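Local atomic coordinates of aspartate aminotransferase (Rhodobacter sphaeroides, PDB entry 3NRA), a protein that probably transfers the amino group of L-aspartate to 2-oxoglutarate, giving oxaloacetate and L-glutamate, with pyridoxal 5'-phosphate as cofactor. Residues 153-158 and 163-168; 167-172 and 197-202; 174-179 and 211-216; 183-188 and 202-207. All blocks are in the same frame, centred on the assembly; numbering follows the deposited sequence. Where two conformers were deposited one is given.

Interaction 1. Residues 153-158 and 163-168. With GOL (glycerol), chain U.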
loop_
_atom_site.group_PDB
_atom_site.type_symbol
_atom_site.label_atom_id
_atom_site.label_comp_id
_atom_site.label_asym_id
_atom_site.label_seq_id
_atom_site.Cartn_x
_atom_site.Cartn_y
_atom_site.Cartn_z
ATOM N N VAL B 153 21.962 5.543 16.522
ATOM C CA VAL B 153 23.307 5.058 16.365
ATOM C C VAL B 153 23.957 5.949 15.316
ATOM O O VAL B 153 23.474 6.029 14.182
ATOM C CB VAL B 153 23.304 3.624 15.856
ATOM C CG1 VAL B 153 24.762 3.088 15.707
ATOM C CG2 VAL B 153 22.462 2.711 16.799
ATOM N N GLN B 154 25.037 6.630 15.688
ATOM C CA GLN B 154 25.707 7.564 14.774
ATOM C C GLN B 154 26.361 6.808 13.625
ATOM O O GLN B 154 27.016 5.772 13.841
ATOM C CB GLN B 154 26.765 8.393 15.546
ATOM C CG GLN B 154 27.429 9.496 14.749
ATOM C CD GLN B 154 26.454 10.596 14.326
ATOM O OE1 GLN B 154 25.582 11.010 15.091
ATOM N NE2 GLN B 154 26.585 11.046 13.107
ATOM N N LEU B 155 26.157 7.310 12.408
ATOM C CA LEU B 155 27.003 6.970 11.269
ATOM C C LEU B 155 28.018 8.065 11.125
ATOM O O LEU B 155 27.686 9.148 10.661
ATOM C CB LEU B 155 26.179 6.853 9.963
ATOM C CG LEU B 155 26.885 6.316 8.702
ATOM C CD1 LEU B 155 27.318 4.871 8.893
ATOM C CD2 LEU B 155 25.977 6.450 7.434
ATOM N N ASP B 156 29.270 7.772 11.492
ATOM C CA ASP B 156 30.338 8.725 11.367
ATOM C C ASP B 156 30.943 8.602 9.962
ATOM O O ASP B 156 32.075 8.186 9.789
ATOM C CB ASP B 156 31.399 8.525 12.490
ATOM C CG ASP B 156 30.923 9.063 13.850
ATOM O OD1 ASP B 156 30.498 10.228 13.917
ATOM O OD2 ASP B 156 30.945 8.308 14.844
ATOM N N TYR B 157 30.141 8.955 8.966
ATOM C CA TYR B 157 30.507 8.767 7.553
ATOM C C TYR B 157 31.467 9.826 7.061
ATOM O O TYR B 157 32.089 9.636 6.014
ATOM C CB TYR B 157 29.244 8.760 6.649
ATOM C CG TYR B 157 28.537 10.105 6.545
ATOM C CD1 TYR B 157 27.643 10.529 7.530
ATOM C CD2 TYR B 157 28.754 10.947 5.448
ATOM C CE1 TYR B 157 27.015 11.786 7.453
ATOM C CE2 TYR B 157 28.131 12.183 5.357
ATOM C CZ TYR B 157 27.268 12.600 6.376
ATOM O OH TYR B 157 26.663 13.811 6.291
ATOM N N VAL B 158 31.572 10.970 7.780
ATOM C CA VAL B 158 32.457 12.046 7.342
ATOM C C VAL B 158 33.913 11.706 7.674
ATOM O O VAL B 158 34.366 11.828 8.858
ATOM C CB VAL B 158 32.078 13.423 7.917
ATOM C CG1 VAL B 158 33.090 14.463 7.454
ATOM C CG2 VAL B 158 30.656 13.829 7.442
ATOM N N THR B 163 36.974 2.870 3.444
ATOM C CA THR B 163 36.925 1.393 3.558
ATOM C C THR B 163 35.805 0.925 4.500
ATOM O O THR B 163 35.605 -0.262 4.687
ATOM C CB THR B 163 38.260 0.808 4.059
ATOM O OG1 THR B 163 38.496 1.233 5.405
ATOM C CG2 THR B 163 39.426 1.229 3.154
ATOM N N ARG B 164 35.106 1.854 5.112
ATOM C CA ARG B 164 33.931 1.504 5.877
ATOM C C ARG B 164 32.948 2.634 5.869
ATOM O O ARG B 164 33.297 3.785 5.511
ATOM C CB ARG B 164 34.322 1.116 7.302
ATOM C CG ARG B 164 34.978 2.213 8.125
ATOM C CD ARG B 164 35.483 1.647 9.460
ATOM N NE ARG B 164 36.270 2.640 10.209
ATOM C CZ ARG B 164 37.042 2.371 11.277
ATOM N NH1 ARG B 164 37.150 1.116 11.756
ATOM N NH2 ARG B 164 37.731 3.363 11.869
ATOM N N ALA B 165 31.704 2.311 6.216
ATOM C CA ALA B 165 30.636 3.293 6.264
ATOM C C ALA B 165 30.839 4.252 7.429
ATOM O O ALA B 165 30.584 5.427 7.299
ATOM C CB ALA B 165 29.314 2.616 6.382
ATOM N N GLY B 166 31.280 3.724 8.565
ATOM C CA GLY B 166 31.580 4.524 9.748
ATOM C C GLY B 166 30.578 4.366 10.883
ATOM O O GLY B 166 30.480 5.252 11.734
ATOM N N LEU B 167 29.832 3.255 10.903
ATOM C CA LEU B 167 28.848 3.018 11.968
ATOM C C LEU B 167 29.543 2.925 13.323
ATOM O O LEU B 167 30.589 2.278 13.449
ATOM C CB LEU B 167 28.044 1.726 11.719
ATOM C CG LEU B 167 26.794 1.514 12.616
ATOM C CD1 LEU B 167 25.721 2.578 12.367
ATOM C CD2 LEU B 167 26.198 0.131 12.403
ATOM N N ASP B 168 28.952 3.594 14.320
ATOM C CA ASP B 168 29.362 3.479 15.711
ATOM C C ASP B 168 28.848 2.156 16.300
ATOM O O ASP B 168 27.745 2.102 16.861
ATOM C CB ASP B 168 28.826 4.679 16.504
ATOM C CG ASP B 168 29.102 4.580 17.989
ATOM O OD1 ASP B 168 29.913 3.712 18.418
ATOM O OD2 ASP B 168 28.457 5.324 18.750
HETATM C C1 GOL U . 25.408 6.562 19.574
HETATM O O1 GOL U . 26.131 6.557 18.356
HETATM C C2 GOL U . 25.503 7.922 20.281
HETATM O O2 GOL U . 24.634 7.922 21.410
HETATM C C3 GOL U . 25.123 9.092 19.336
HETATM O O3 GOL U . 23.864 8.884 18.708
#
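An isolated beta bridge pairs L155 with L167 where the edge strand 149-154 of the large aminotransferase sheet ends and the chain turns back toward helix 169-177. Two backbone bonds flank the bridge. D168 N donates to Q154 O over 3.0 Å, nearly in line with the carbonyl, whereas D156 N reaches G166 O at 2.8 Å from well above the carbonyl plane. That second bond comes where the chain bends, with D156 at the centre of an inverse gamma turn. G166 lies against this bend; a CB on it would run into D156 O, and its positive phi would also press such a carbon against the preceding carbonyl.

The apolar side chains close one side of the bridge. V153 CG1 lies 3.5 Å from L167 CD1 and also meets D168 O, while L155, with CG anti to the backbone N (chi1 -172°), lays CD1 at 3.9 Å from A165 CB. Beyond them, the CA-H of Y157 points at A165 O, 3.4 Å from Y157 CA. On the polar side a glycerol, probably from the crystallisation liquor, links the strand end to the carboxylate: Q154 N donates to its O1 at 2.9 Å, and O1 donates to D168 OD2 at 2.7 Å. D168 is also the N-cap of helix 169-177. Strand 128-133 flanks 149-154 in the sheet, with V132 touching both L155 and L167, and I204 of helix 198-211 packs on L167.

Interaction 2. Residues 167-172 and 197-202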
loop_
_atom_site.group_PDB
_atom_site.type_symbol
_atom_site.label_atom_id
_atom_site.label_comp_id
_atom_site.label_asym_id
_atom_site.label_seq_id
_atom_site.Cartn_x
_atom_site.Cartn_y
_atom_site.Cartn_z
ATOM N N LEU B 167 29.832 3.255 10.903
ATOM C CA LEU B 167 28.848 3.018 11.968
ATOM C C LEU B 167 29.543 2.925 13.323
ATOM O O LEU B 167 30.589 2.278 13.449
ATOM C CB LEU B 167 28.044 1.726 11.719
ATOM C CG LEU B 167 26.794 1.514 12.616
ATOM C CD1 LEU B 167 25.721 2.578 12.367
ATOM C CD2 LEU B 167 26.198 0.131 12.403
ATOM N N ASP B 168 28.952 3.594 14.320
ATOM C CA ASP B 168 29.362 3.479 15.711
ATOM C C ASP B 168 28.848 2.156 16.300
ATOM O O ASP B 168 27.745 2.102 16.861
ATOM C CB ASP B 168 28.826 4.679 16.504
ATOM C CG ASP B 168 29.102 4.580 17.989
ATOM O OD1 ASP B 168 29.913 3.712 18.418
ATOM O OD2 ASP B 168 28.457 5.324 18.750
ATOM N N LEU B 169 29.676 1.112 16.214
ATOM C CA LEU B 169 29.263 -0.238 16.630
ATOM C C LEU B 169 29.142 -0.371 18.139
ATOM O O LEU B 169 28.296 -1.125 18.630
ATOM C CB LEU B 169 30.205 -1.303 16.069
ATOM C CG LEU B 169 30.163 -1.402 14.511
ATOM C CD1 LEU B 169 31.462 -2.013 13.980
ATOM C CD2 LEU B 169 28.951 -2.167 14.009
ATOM N N THR B 170 29.946 0.385 18.877
ATOM C CA THR B 170 29.770 0.474 20.306
ATOM C C THR B 170 28.400 1.086 20.657
ATOM O O THR B 170 27.718 0.608 21.547
ATOM C CB THR B 170 30.895 1.290 20.972
ATOM O OG1 THR B 170 32.167 0.958 20.378
ATOM C CG2 THR B 170 30.944 1.009 22.480
ATOM N N GLY B 171 27.995 2.118 19.923
ATOM C CA GLY B 171 26.659 2.707 20.047
ATOM C C GLY B 171 25.521 1.712 19.770
ATOM O O GLY B 171 24.521 1.711 20.469
ATOM N N LEU B 172 25.691 0.858 18.763
ATOM C CA LEU B 172 24.688 -0.175 18.457
ATOM C C LEU B 172 24.576 -1.160 19.616
ATOM O O LEU B 172 23.471 -1.459 20.082
ATOM C CB LEU B 172 25.056 -0.924 17.196
ATOM C CG LEU B 172 24.076 -2.005 16.739
ATOM C CD1 LEU B 172 22.634 -1.416 16.589
ATOM C CD2 LEU B 172 24.569 -2.609 15.434
ATOM N N SER B 197 31.140 -2.161 5.385
ATOM C CA SER B 197 32.246 -3.115 5.148
ATOM C C SER B 197 31.877 -4.522 5.623
ATOM O O SER B 197 30.937 -4.692 6.406
ATOM C CB SER B 197 33.502 -2.664 5.903
ATOM O OG SER B 197 33.324 -2.856 7.304
ATOM N N ALA B 198 32.632 -5.511 5.146
ATOM C CA ALA B 198 32.546 -6.902 5.631
ATOM C C ALA B 198 32.622 -6.991 7.161
ATOM O O ALA B 198 31.854 -7.693 7.772
ATOM C CB ALA B 198 33.684 -7.765 4.992
ATOM N N GLU B 199 33.506 -6.205 7.751
ATOM C CA GLU B 199 33.713 -6.201 9.187
ATOM C C GLU B 199 32.516 -5.559 9.914
ATOM O O GLU B 199 32.037 -6.098 10.900
ATOM C CB GLU B 199 35.037 -5.450 9.525
ATOM C CG GLU B 199 35.828 -6.020 10.684
ATOM C CD GLU B 199 35.256 -5.667 12.078
ATOM O OE1 GLU B 199 34.614 -4.598 12.224
ATOM O OE2 GLU B 199 35.484 -6.463 13.038
ATOM N N GLU B 200 32.006 -4.435 9.398
ATOM C CA GLU B 200 30.799 -3.813 9.973
ATOM C C GLU B 200 29.605 -4.755 9.969
ATOM O O GLU B 200 28.888 -4.848 10.951
ATOM C CB GLU B 200 30.441 -2.504 9.268
ATOM C CG GLU B 200 31.394 -1.316 9.663
ATOM C CD GLU B 200 31.213 -0.100 8.806
ATOM O OE1 GLU B 200 31.083 -0.238 7.551
ATOM O OE2 GLU B 200 31.248 1.011 9.373
ATOM N N ILE B 201 29.412 -5.464 8.867
ATOM C CA ILE B 201 28.273 -6.359 8.733
ATOM C C ILE B 201 28.453 -7.584 9.638
ATOM O O ILE B 201 27.479 -8.086 10.210
ATOM C CB ILE B 201 28.086 -6.770 7.250
ATOM C CG1 ILE B 201 27.624 -5.537 6.427
ATOM C CG2 ILE B 201 27.129 -7.971 7.098
ATOM C CD1 ILE B 201 26.199 -5.024 6.736
ATOM N N GLY B 202 29.695 -8.026 9.800
ATOM C CA GLY B 202 30.016 -9.130 10.698
ATOM C C GLY B 202 29.715 -8.796 12.148
ATOM O O GLY B 202 29.123 -9.598 12.869
HETATM O O HOH W 1 32.299 1.269 11.785
#
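The polar link between 167-172 and 197-202 is a hydrogen bond from L167 N to E200 OE2, 3.1 Å long, the donor lying nearly on the C-O axis of the carboxylate. A water bridges the same two residues, donating to L167 O and to E200 OE2, each at 2.6 Å, so that both backbone polar atoms of L167 are tied, one directly and one through water, to a single carboxylate oxygen. The carboxylate also gathers the loop before L167: OE2 accepts from G166 N and OE1 from A165 N. With this many donors around it, the group is probably held as the anion.

Each segment carries the start of a helix. In 197-202, S197 and E200 form a capping box: E200 N donates to S197 OG and S197 N donates to E200 OE1, both at 2.9 Å, the latter on the anti lone pair. OE1 is thus shared between S197 N of its own helix start and A165 N, and OE2 between the amides of G166 and L167, the chain of E200 running extended beyond CG (chi2 170°) and reaching the loop at L167. With an alanine in place of E200, the amides of L167, G166 and A165 would probably be left without this acceptor, and S197 N would lose its half of the capping box. At the head of helix 169-177, D168 is the N-cap, its OD1 taking the G171 N-H at 2.9 Å from above the carboxylate plane.

Van der Waals contact is looser: L169 CD2 lies 4.1 Å from the carbonyl oxygen E200 O, and L169 CD1 4.4 Å from E200 CG. L169 also touches I204, one turn further along that helix.

Interaction 3. Residues 174-179 and 211-216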
loop_
_atom_site.group_PDB
_atom_site.type_symbol
_atom_site.label_atom_id
_atom_site.label_comp_id
_atom_site.label_asym_id
_atom_site.label_seq_id
_atom_site.Cartn_x
_atom_site.Cartn_y
_atom_site.Cartn_z
ATOM N N GLU B 174 25.412 -0.700 22.715
ATOM C CA GLU B 174 24.797 -0.013 23.847
ATOM C C GLU B 174 23.267 0.108 23.690
ATOM O O GLU B 174 22.532 -0.064 24.663
ATOM C CB GLU B 174 25.418 1.373 24.044
ATOM C CG GLU B 174 26.900 1.390 24.531
ATOM C CD GLU B 174 27.090 0.775 25.887
ATOM O OE1 GLU B 174 26.386 1.188 26.848
ATOM O OE2 GLU B 174 27.954 -0.130 26.005
ATOM N N ALA B 175 22.806 0.351 22.464
ATOM C CA ALA B 175 21.386 0.311 22.138
ATOM C C ALA B 175 20.772 -1.038 22.515
ATOM O O ALA B 175 19.746 -1.084 23.154
ATOM C CB ALA B 175 21.167 0.591 20.631
ATOM N N PHE B 176 21.426 -2.132 22.128
ATOM C CA PHE B 176 20.923 -3.454 22.448
ATOM C C PHE B 176 21.001 -3.717 23.951
ATOM O O PHE B 176 20.091 -4.310 24.496
ATOM C CB PHE B 176 21.701 -4.569 21.706
ATOM C CG PHE B 176 21.503 -4.600 20.204
ATOM C CD1 PHE B 176 20.292 -4.208 19.595
ATOM C CD2 PHE B 176 22.529 -5.068 19.386
ATOM C CE1 PHE B 176 20.138 -4.268 18.259
ATOM C CE2 PHE B 176 22.367 -5.133 18.027
ATOM C CZ PHE B 176 21.168 -4.759 17.456
ATOM N N LYS B 177 22.087 -3.289 24.614
ATOM C CA LYS B 177 22.187 -3.432 26.111
ATOM C C LYS B 177 21.025 -2.707 26.787
ATOM O O LYS B 177 20.430 -3.217 27.701
ATOM C CB LYS B 177 23.520 -2.883 26.676
ATOM C CG LYS B 177 24.698 -3.789 26.516
ATOM C CD LYS B 177 25.961 -3.181 27.153
ATOM C CE LYS B 177 27.183 -4.160 27.068
ATOM N NZ LYS B 177 28.520 -3.486 27.308
ATOM N N ALA B 178 20.676 -1.539 26.261
ATOM C CA ALA B 178 19.588 -0.729 26.814
ATOM C C ALA B 178 18.186 -1.345 26.607
ATOM O O ALA B 178 17.235 -0.886 27.204
ATOM C CB ALA B 178 19.631 0.650 26.233
ATOM N N GLY B 179 18.079 -2.367 25.759
ATOM C CA GLY B 179 16.815 -3.095 25.569
ATOM C C GLY B 179 16.291 -3.118 24.131
ATOM O O GLY B 179 15.240 -3.705 23.865
ATOM N N TYR B 211 22.328 -10.429 21.413
ATOM C CA TYR B 211 21.256 -9.830 22.198
ATOM C C TYR B 211 19.857 -10.287 21.760
ATOM O O TYR B 211 18.878 -9.905 22.363
ATOM C CB TYR B 211 21.364 -8.305 22.128
ATOM C CG TYR B 211 22.528 -7.797 22.902
ATOM C CD1 TYR B 211 22.442 -7.610 24.276
ATOM C CD2 TYR B 211 23.745 -7.587 22.297
ATOM C CE1 TYR B 211 23.542 -7.165 25.012
ATOM C CE2 TYR B 211 24.852 -7.175 23.033
ATOM C CZ TYR B 211 24.726 -6.955 24.384
ATOM O OH TYR B 211 25.813 -6.544 25.104
ATOM N N GLY B 212 19.781 -11.145 20.749
ATOM C CA GLY B 212 18.519 -11.705 20.310
ATOM C C GLY B 212 17.689 -10.675 19.554
ATOM O O GLY B 212 16.485 -10.680 19.646
ATOM N N ALA B 213 18.359 -9.808 18.799
ATOM C CA ALA B 213 17.715 -8.706 18.145
ATOM C C ALA B 213 17.373 -9.118 16.730
ATOM O O ALA B 213 18.082 -9.911 16.124
ATOM C CB ALA B 213 18.639 -7.452 18.134
ATOM N N THR B 214 16.252 -8.591 16.233
ATOM C CA THR B 214 15.850 -8.716 14.851
ATOM C C THR B 214 16.474 -7.559 14.060
ATOM O O THR B 214 16.537 -6.430 14.547
ATOM C CB THR B 214 14.262 -8.674 14.732
ATOM O OG1 THR B 214 13.705 -9.867 15.284
ATOM C CG2 THR B 214 13.809 -8.528 13.332
ATOM N N VAL B 215 16.948 -7.844 12.860
ATOM C CA VAL B 215 17.507 -6.833 11.998
ATOM C C VAL B 215 16.694 -6.797 10.711
ATOM O O VAL B 215 16.418 -7.848 10.120
ATOM C CB VAL B 215 19.010 -7.146 11.636
ATOM C CG1 VAL B 215 19.531 -6.158 10.650
ATOM C CG2 VAL B 215 19.899 -7.187 12.897
ATOM N N ILE B 216 16.301 -5.597 10.304
ATOM C CA ILE B 216 15.691 -5.327 8.994
ATOM C C ILE B 216 16.752 -4.642 8.158
ATOM O O ILE B 216 17.152 -3.533 8.472
ATOM C CB ILE B 216 14.467 -4.383 9.135
ATOM C CG1 ILE B 216 13.433 -4.964 10.128
ATOM C CG2 ILE B 216 13.825 -4.080 7.753
ATOM C CD1 ILE B 216 12.441 -3.893 10.696
#
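Aromatic packing joins the C-terminal end of helix 169-177 to the last residue of helix 198-211 and the short link into strand 214-218, on one side of the seven-stranded sheet of the large domain in this fold-type I aminotransferase. F176 and Y211 carry most of it. Their rings meet obliquely, with planes at 36° and centroids 6.0 Å apart, so the closer touch comes from the F176 CB: it sits over the face of the Y211 ring in a CH-pi contact, 3.5 Å from Y211 CG. With its CG anti to the carbonyl carbon (chi1 -68°), F176 sends its own ring past the tyrosine toward the strand, where A213 CB lies over one face in a second CH-pi contact and comes to 3.5 Å from F176 CE1. A213 stands just before the strand, so the phenylalanine ties the helix end to both the tyrosine and the start of the strand.

Farther inward, F176 also touches F183 of the neighbouring strand and L207 of helix 198-211. Both helices are followed by a glycine of positive phi: G179 closes helix 169-177 in a Schellman motif, and G212 leads out of helix 198-211. At the solvent side the extended aliphatic chain of K177 crosses the phenol end of Y211, whose hydroxyl has a weak hydrogen bond to E173. Here K177 CG approaches Y211 OH to 3.3 Å, and K177 CE lies at 3.4 Å from the same oxygen.

Interaction 4. Residues 183-188 and 202-207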
loop_
_atom_site.group_PDB
_atom_site.type_symbol
_atom_site.label_atom_id
_atom_site.label_comp_id
_atom_site.label_asym_id
_atom_site.label_seq_id
_atom_site.Cartn_x
_atom_site.Cartn_y
_atom_site.Cartn_z
ATOM N N PHE B 183 16.871 -3.614 15.062
ATOM C CA PHE B 183 17.757 -2.673 14.373
ATOM C C PHE B 183 17.381 -2.622 12.882
ATOM O O PHE B 183 17.305 -3.643 12.239
ATOM C CB PHE B 183 19.203 -3.148 14.531
ATOM C CG PHE B 183 20.226 -2.335 13.740
ATOM C CD1 PHE B 183 20.259 -0.947 13.824
ATOM C CD2 PHE B 183 21.222 -2.978 13.006
ATOM C CE1 PHE B 183 21.219 -0.221 13.161
ATOM C CE2 PHE B 183 22.165 -2.237 12.297
ATOM C CZ PHE B 183 22.160 -0.853 12.388
ATOM N N LEU B 184 17.144 -1.405 12.367
ATOM C CA LEU B 184 16.731 -1.155 10.988
ATOM C C LEU B 184 17.779 -0.257 10.374
ATOM O O LEU B 184 18.154 0.759 10.993
ATOM C CB LEU B 184 15.377 -0.443 10.971
ATOM C CG LEU B 184 14.958 0.241 9.675
ATOM C CD1 LEU B 184 14.809 -0.777 8.495
ATOM C CD2 LEU B 184 13.685 1.058 9.898
ATOM N N PHE B 185 18.288 -0.639 9.194
ATOM C CA PHE B 185 19.268 0.167 8.470
ATOM C C PHE B 185 19.224 -0.071 6.970
ATOM O O PHE B 185 18.828 -1.169 6.509
ATOM C CB PHE B 185 20.696 -0.067 9.029
ATOM C CG PHE B 185 21.346 -1.351 8.581
ATOM C CD1 PHE B 185 20.885 -2.570 9.027
ATOM C CD2 PHE B 185 22.492 -1.323 7.781
ATOM C CE1 PHE B 185 21.509 -3.770 8.638
ATOM C CE2 PHE B 185 23.116 -2.505 7.378
ATOM C CZ PHE B 185 22.621 -3.733 7.811
ATOM N N SER B 186 19.600 0.966 6.201
ATOM C CA SER B 186 19.786 0.829 4.769
ATOM C C SER B 186 21.266 0.605 4.418
ATOM O O SER B 186 22.159 1.197 5.023
ATOM C CB SER B 186 19.223 2.058 4.000
ATOM O OG SER B 186 19.978 3.209 4.271
ATOM N N ASN B 187 21.486 -0.282 3.450
ATOM C CA ASN B 187 22.797 -0.637 2.939
ATOM C C ASN B 187 22.664 -0.950 1.441
ATOM O O ASN B 187 22.092 -1.957 1.100
ATOM C CB ASN B 187 23.340 -1.872 3.653
ATOM C CG ASN B 187 24.751 -2.185 3.254
ATOM O OD1 ASN B 187 25.471 -1.312 2.783
ATOM N ND2 ASN B 187 25.155 -3.433 3.419
ATOM N N PRO B 188 23.172 -0.057 0.545
ATOM C CA PRO B 188 23.855 1.183 0.815
ATOM C C PRO B 188 22.981 2.199 1.556
ATOM O O PRO B 188 21.732 2.227 1.380
ATOM C CB PRO B 188 24.187 1.702 -0.574
ATOM C CG PRO B 188 23.111 1.199 -1.422
ATOM C CD PRO B 188 22.938 -0.213 -0.902
ATOM N N GLY B 202 29.695 -8.026 9.800
ATOM C CA GLY B 202 30.016 -9.130 10.698
ATOM C C GLY B 202 29.715 -8.796 12.148
ATOM O O GLY B 202 29.123 -9.598 12.869
ATOM N N GLN B 203 30.064 -7.582 12.540
ATOM C CA GLN B 203 29.826 -7.134 13.906
ATOM C C GLN B 203 28.355 -6.855 14.147
ATOM O O GLN B 203 27.860 -7.126 15.225
ATOM C CB GLN B 203 30.690 -5.901 14.260
ATOM C CG GLN B 203 30.625 -5.455 15.791
ATOM C CD GLN B 203 31.243 -6.475 16.763
ATOM O OE1 GLN B 203 31.624 -7.582 16.374
ATOM N NE2 GLN B 203 31.352 -6.086 18.032
ATOM N N ILE B 204 27.654 -6.341 13.131
ATOM C CA ILE B 204 26.208 -6.147 13.245
ATOM C C ILE B 204 25.546 -7.497 13.433
ATOM O O ILE B 204 24.696 -7.651 14.289
ATOM C CB ILE B 204 25.587 -5.434 12.001
ATOM C CG1 ILE B 204 25.880 -3.913 12.037
ATOM C CG2 ILE B 204 24.059 -5.668 11.949
ATOM C CD1 ILE B 204 25.642 -3.208 10.713
ATOM N N ALA B 205 25.948 -8.480 12.631
ATOM C CA ALA B 205 25.419 -9.816 12.759
ATOM C C ALA B 205 25.692 -10.401 14.149
ATOM O O ALA B 205 24.794 -10.984 14.758
ATOM C CB ALA B 205 26.007 -10.745 11.660
ATOM N N ALA B 206 26.931 -10.263 14.629
ATOM C CA ALA B 206 27.332 -10.817 15.938
ATOM C C ALA B 206 26.595 -10.133 17.088
ATOM O O ALA B 206 26.138 -10.797 18.026
ATOM C CB ALA B 206 28.888 -10.717 16.134
ATOM N N LEU B 207 26.452 -8.814 17.013
ATOM C CA LEU B 207 25.755 -8.074 18.089
ATOM C C LEU B 207 24.272 -8.457 18.143
ATOM O O LEU B 207 23.744 -8.745 19.214
ATOM C CB LEU B 207 25.914 -6.566 17.926
ATOM C CG LEU B 207 27.302 -5.990 18.241
ATOM C CD1 LEU B 207 27.379 -4.550 17.737
ATOM C CD2 LEU B 207 27.656 -6.090 19.742
#
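I204 carries this buried contact, which belongs to the beta-alpha-beta unit made of strand 182-186, helix 198-211 and strand 214-218. It projects from the helix onto the rings of F183 and F185, two strand residues on the sheet face that the helix covers, and the contact is wholly apolar.

The two rings receive it differently. F183 turns its edge: I204 CG2 lies near the ring plane, 3.9 Å from F183 CE2, and the two side chains cross at about a right angle. F183 stands with CG anti to the backbone N (chi1 174°), which carries its ring out from the strand to the helix. F185 instead offers a face. I204 CD1 lies 4.1 Å above the plane of the F185 ring, near its rim.

Both branches of the isoleucine are therefore in use, CG2 against one phenylalanine and CD1 against both. Cutting I204 back to an alanine removes CG2 and CD1 and is likely to open a gap between helix and sheet, leaving the edge of F183 and the face of F185 without this partner. Beyond the pair, F183 also rests on L172 of helix 169-177, while F185 packs edge-to-face with Y196 and touches V132 and V215 of the strands beside it. At the end of the isoleucine side chain, I204 CD1 comes within 3.9 Å of F183 CE2, as near as CG2 does, and within 4.2 Å of F185 CZ.

In the fold
All four contacts lie in the large domain, where helices 169-177 and 198-211 pack on one side of the seven-stranded sheet. Interaction 1 comes first along the chain, at the end of edge strand 149-154, and hands over to interaction 2 through the shared L167 and D168, their centres about 8 Å apart. Interactions 2 and 4 both use helix 198-211, with centres about 7 Å apart. Interaction 4 is nested within the loop closed by interaction 3, centres about 11 Å apart, and backbone bonds between strands 182-186 and 214-218 join them. Interactions 3 and 4 set the helices against the sheet and each other, while 1 and 2 fix the loop leading into helix 169-177.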